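Local coordinates for protein esterase (uncultured bacterium pCosCE1, PDB 7ATL) that hydrolyses carboxylic esters as a family VIII carboxylesterase with a beta-lactamase-like fold and also shows promiscuous acyltransferase activity, at residues L115-G120 and S167-S172. Sequence-based numbering, arbitrary orientation.
Sequences LSHTAG and SEFRYS
His117, at the turn that ends helix 111-116, packs against the loop 167-172 that leads into helix 174-186, a polar and aromatic contact beside the presumed active site. It illustrates how a single histidine can use backbone, ring edge and ring face to fix a neighbouring loop. His117 O accepts Arg170 N at 2.9 Å in a nearly straight bond, while the same oxygen receives a CA-H...O contact from Phe169. One residue on, the CA of Thr118 makes a similar contact of 3.2 Å with Glu168 O. With CG anti to its own carbonyl carbon (chi1 -68°), the imidazole turns away from this backbone bond and runs beside Tyr171, pointing the same way. At the ring edge His117 ND1 shares a 2.9 Å hydrogen bond with Ser172 OG, which also binds a water and the amide of Ala174. The edge of Tyr171 meets one face of the His117 imidazole, Tyr171 CE1 lying 3.8 Å from His117 NE2, with the two ring planes at 52°. On the loop's other aromatic, Phe169 CD1 brings the ring edge to 3.2 Å from Ser116 O. A second water, held by Glu168 O, is weakly bonded to Gly120 N. Tyr171 OH is hydrogen-bonded to Ser65 OG, Lys68 NZ and Trp339 NE1. The imidazole, held at its edge by Ser172, lies against the tyrosine ring and probably helps position it. Positive phi at His117 marks a Schellman motif, here beside Ser65 and Lys68, the apparent SxxK pair, and Tyr171, probably the counterpart of the YxN tyrosine of class C beta-lactamases.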
ATOM      1  N   LEU A 115     -11.651  -3.751  -4.991  1.00 24.07           N
ATOM      2  CA  LEU A 115     -10.260  -4.158  -5.318  1.00 24.44           C
ATOM      3  C   LEU A 115      -9.572  -3.130  -6.229  1.00 24.88           C
ATOM      4  O   LEU A 115      -8.329  -3.057  -6.186  1.00 25.13           O
ATOM      5  CB  LEU A 115     -10.300  -5.530  -5.990  1.00 24.14           C
ATOM      6  CG  LEU A 115     -10.759  -6.671  -5.092  1.00 26.03           C
ATOM      7  CD1 LEU A 115     -10.911  -7.955  -5.886  1.00 28.47           C
ATOM      8  CD2 LEU A 115      -9.783  -6.880  -3.949  1.00 25.41           C
ATOM      9  N   SER A 116     -10.330  -2.392  -7.044  1.00 23.82           N
ATOM     10  CA  SER A 116      -9.802  -1.499  -8.104  1.00 24.42           C
ATOM     11  C   SER A 116     -10.176  -0.051  -7.799  1.00 25.06           C
ATOM     12  O   SER A 116      -9.889   0.821  -8.639  1.00 27.57           O
ATOM     13  CB  SER A 116     -10.285  -1.936  -9.475  1.00 25.30           C
ATOM     14  OG  SER A 116      -9.774  -3.224  -9.807  1.00 25.44           O
ATOM     15  N   HIS A 117     -10.783   0.209  -6.641  1.00 25.16           N
ATOM     16  CA  HIS A 117     -11.088   1.586  -6.161  1.00 23.94           C
ATOM     17  C   HIS A 117     -12.066   2.277  -7.121  1.00 21.85           C
ATOM     18  O   HIS A 117     -11.857   3.457  -7.406  1.00 21.44           O
ATOM     19  CB  HIS A 117      -9.789   2.399  -5.994  1.00 24.48           C
ATOM     20  CG  HIS A 117      -8.912   1.921  -4.887  1.00 24.87           C
ATOM     21  ND1 HIS A 117      -9.168   2.228  -3.573  1.00 24.76           N
ATOM     22  CD2 HIS A 117      -7.800   1.151  -4.893  1.00 24.76           C
ATOM     23  CE1 HIS A 117      -8.245   1.667  -2.811  1.00 25.51           C
ATOM     24  NE2 HIS A 117      -7.401   0.993  -3.596  1.00 24.66           N
ATOM     25  N   THR A 118     -13.093   1.569  -7.580  1.00 21.00           N
ATOM     26  CA  THR A 118     -14.146   2.091  -8.484  1.00 21.73           C
ATOM     27  C   THR A 118     -15.481   2.074  -7.739  1.00 22.71           C
ATOM     28  O   THR A 118     -16.516   2.278  -8.394  1.00 24.92           O
ATOM     29  CB  THR A 118     -14.227   1.257  -9.777  1.00 22.04           C
ATOM     30  OG1 THR A 118     -14.616  -0.078  -9.436  1.00 23.36           O
ATOM     31  CG2 THR A 118     -12.928   1.191 -10.548  1.00 21.57           C
ATOM     32  N   ALA A 119     -15.475   1.807  -6.429  1.00 23.52           N
ATOM     33  CA  ALA A 119     -16.689   1.676  -5.578  1.00 24.02           C
ATOM     34  C   ALA A 119     -17.421   3.015  -5.389  1.00 24.73           C
ATOM     35  O   ALA A 119     -18.551   2.997  -4.856  1.00 24.65           O
ATOM     36  CB  ALA A 119     -16.305   1.144  -4.230  1.00 24.62           C
ATOM     37  N   GLY A 120     -16.782   4.135  -5.746  1.00 25.24           N
ATOM     38  CA  GLY A 120     -17.316   5.491  -5.522  1.00 26.19           C
ATOM     39  C   GLY A 120     -16.973   6.024  -4.140  1.00 25.92           C
ATOM     40  O   GLY A 120     -17.460   7.131  -3.769  1.00 27.17           O
ATOM     41  N   SER A 167     -17.811   3.047 -12.356  1.00 32.26           N
ATOM     42  CA  SER A 167     -17.775   4.074 -13.436  1.00 32.96           C
ATOM     43  C   SER A 167     -16.409   4.775 -13.473  1.00 31.14           C
ATOM     44  O   SER A 167     -16.050   5.258 -14.553  1.00 27.87           O
ATOM     45  CB  SER A 167     -18.929   5.064 -13.384  1.00 34.61           C
ATOM     46  OG  SER A 167     -19.043   5.672 -12.105  1.00 41.72           O
ATOM     47  N   GLU A 168     -15.647   4.821 -12.379  1.00 28.03           N
ATOM     48  CA  GLU A 168     -14.369   5.566 -12.415  1.00 30.33           C
ATOM     49  C   GLU A 168     -13.476   5.179 -11.241  1.00 27.75           C
ATOM     50  O   GLU A 168     -13.966   4.752 -10.190  1.00 26.96           O
ATOM     51  CB  GLU A 168     -14.630   7.076 -12.440  1.00 34.06           C
ATOM     52  CG  GLU A 168     -14.886   7.664 -11.073  1.00 39.29           C
ATOM     53  CD  GLU A 168     -15.323   9.116 -11.030  1.00 43.09           C
ATOM     54  OE1 GLU A 168     -15.144   9.820 -12.042  1.00 48.00           O
ATOM     55  OE2 GLU A 168     -15.838   9.534  -9.973  1.00 40.79           O
ATOM     56  N   PHE A 169     -12.185   5.379 -11.430  1.00 26.59           N
ATOM     57  CA  PHE A 169     -11.161   5.153 -10.393  1.00 27.14           C
ATOM     58  C   PHE A 169     -11.073   6.388  -9.507  1.00 25.55           C
ATOM     59  O   PHE A 169     -11.032   7.495 -10.039  1.00 25.53           O
ATOM     60  CB  PHE A 169      -9.807   4.879 -11.032  1.00 27.52           C
ATOM     61  CG  PHE A 169      -8.675   4.726 -10.053  1.00 28.31           C
ATOM     62  CD1 PHE A 169      -8.378   3.491  -9.504  1.00 28.20           C
ATOM     63  CD2 PHE A 169      -7.857   5.801  -9.749  1.00 27.38           C
ATOM     64  CE1 PHE A 169      -7.297   3.342  -8.650  1.00 28.04           C
ATOM     65  CE2 PHE A 169      -6.778   5.647  -8.895  1.00 27.32           C
ATOM     66  CZ  PHE A 169      -6.512   4.423  -8.335  1.00 27.31           C
ATOM     67  N   ARG A 170     -11.071   6.163  -8.196  1.00 25.82           N
ATOM     68  CA  ARG A 170     -10.847   7.181  -7.146  1.00 24.43           C
ATOM     69  C   ARG A 170     -10.249   6.448  -5.950  1.00 23.45           C
ATOM     70  O   ARG A 170     -10.951   5.598  -5.350  1.00 20.87           O
ATOM     71  CB  ARG A 170     -12.131   7.937  -6.786  1.00 24.74           C
ATOM     72  CG  ARG A 170     -11.895   9.232  -6.007  1.00 25.35           C
ATOM     73  CD  ARG A 170     -13.206   9.740  -5.420  1.00 26.88           C
ATOM     74  NE  ARG A 170     -14.041  10.213  -6.511  1.00 28.54           N
ATOM     75  CZ  ARG A 170     -13.948  11.427  -7.068  1.00 29.58           C
ATOM     76  NH1 ARG A 170     -13.091  12.319  -6.605  1.00 26.91           N
ATOM     77  NH2 ARG A 170     -14.726  11.752  -8.081  1.00 28.53           N
ATOM     78  N   TYR A 171      -8.993   6.769  -5.643  1.00 22.45           N
ATOM     79  CA  TYR A 171      -8.232   6.135  -4.546  1.00 23.69           C
ATOM     80  C   TYR A 171      -9.034   6.302  -3.265  1.00 24.47           C
ATOM     81  O   TYR A 171      -9.500   7.407  -3.018  1.00 26.24           O
ATOM     82  CB  TYR A 171      -6.846   6.754  -4.416  1.00 23.58           C
ATOM     83  CG  TYR A 171      -5.888   5.925  -3.622  1.00 23.59           C
ATOM     84  CD1 TYR A 171      -5.734   4.570  -3.853  1.00 24.61           C
ATOM     85  CD2 TYR A 171      -5.092   6.512  -2.670  1.00 25.49           C
ATOM     86  CE1 TYR A 171      -4.832   3.806  -3.134  1.00 25.00           C
ATOM     87  CE2 TYR A 171      -4.193   5.764  -1.929  1.00 27.07           C
ATOM     88  CZ  TYR A 171      -4.056   4.409  -2.164  1.00 26.89           C
ATOM     89  OH  TYR A 171      -3.142   3.714  -1.434  1.00 28.24           O
ATOM     90  N   SER A 172      -9.198   5.237  -2.488  1.00 24.55           N
ATOM     91  CA  SER A 172     -10.322   5.184  -1.536  1.00 23.27           C
ATOM     92  C   SER A 172     -10.019   4.332  -0.304  1.00 23.82           C
ATOM     93  O   SER A 172      -9.031   3.600  -0.252  1.00 22.80           O
ATOM     94  CB  SER A 172     -11.551   4.708  -2.247  1.00 24.09           C
ATOM     95  OG  SER A 172     -11.531   3.299  -2.386  1.00 26.41           O
TER
HETATM   96  O   HOH W   1     -13.532   2.704  -4.200  1.00 16.04           O
HETATM   97  O   HOH W   2     -14.822   5.439  -7.684  1.00 33.43           O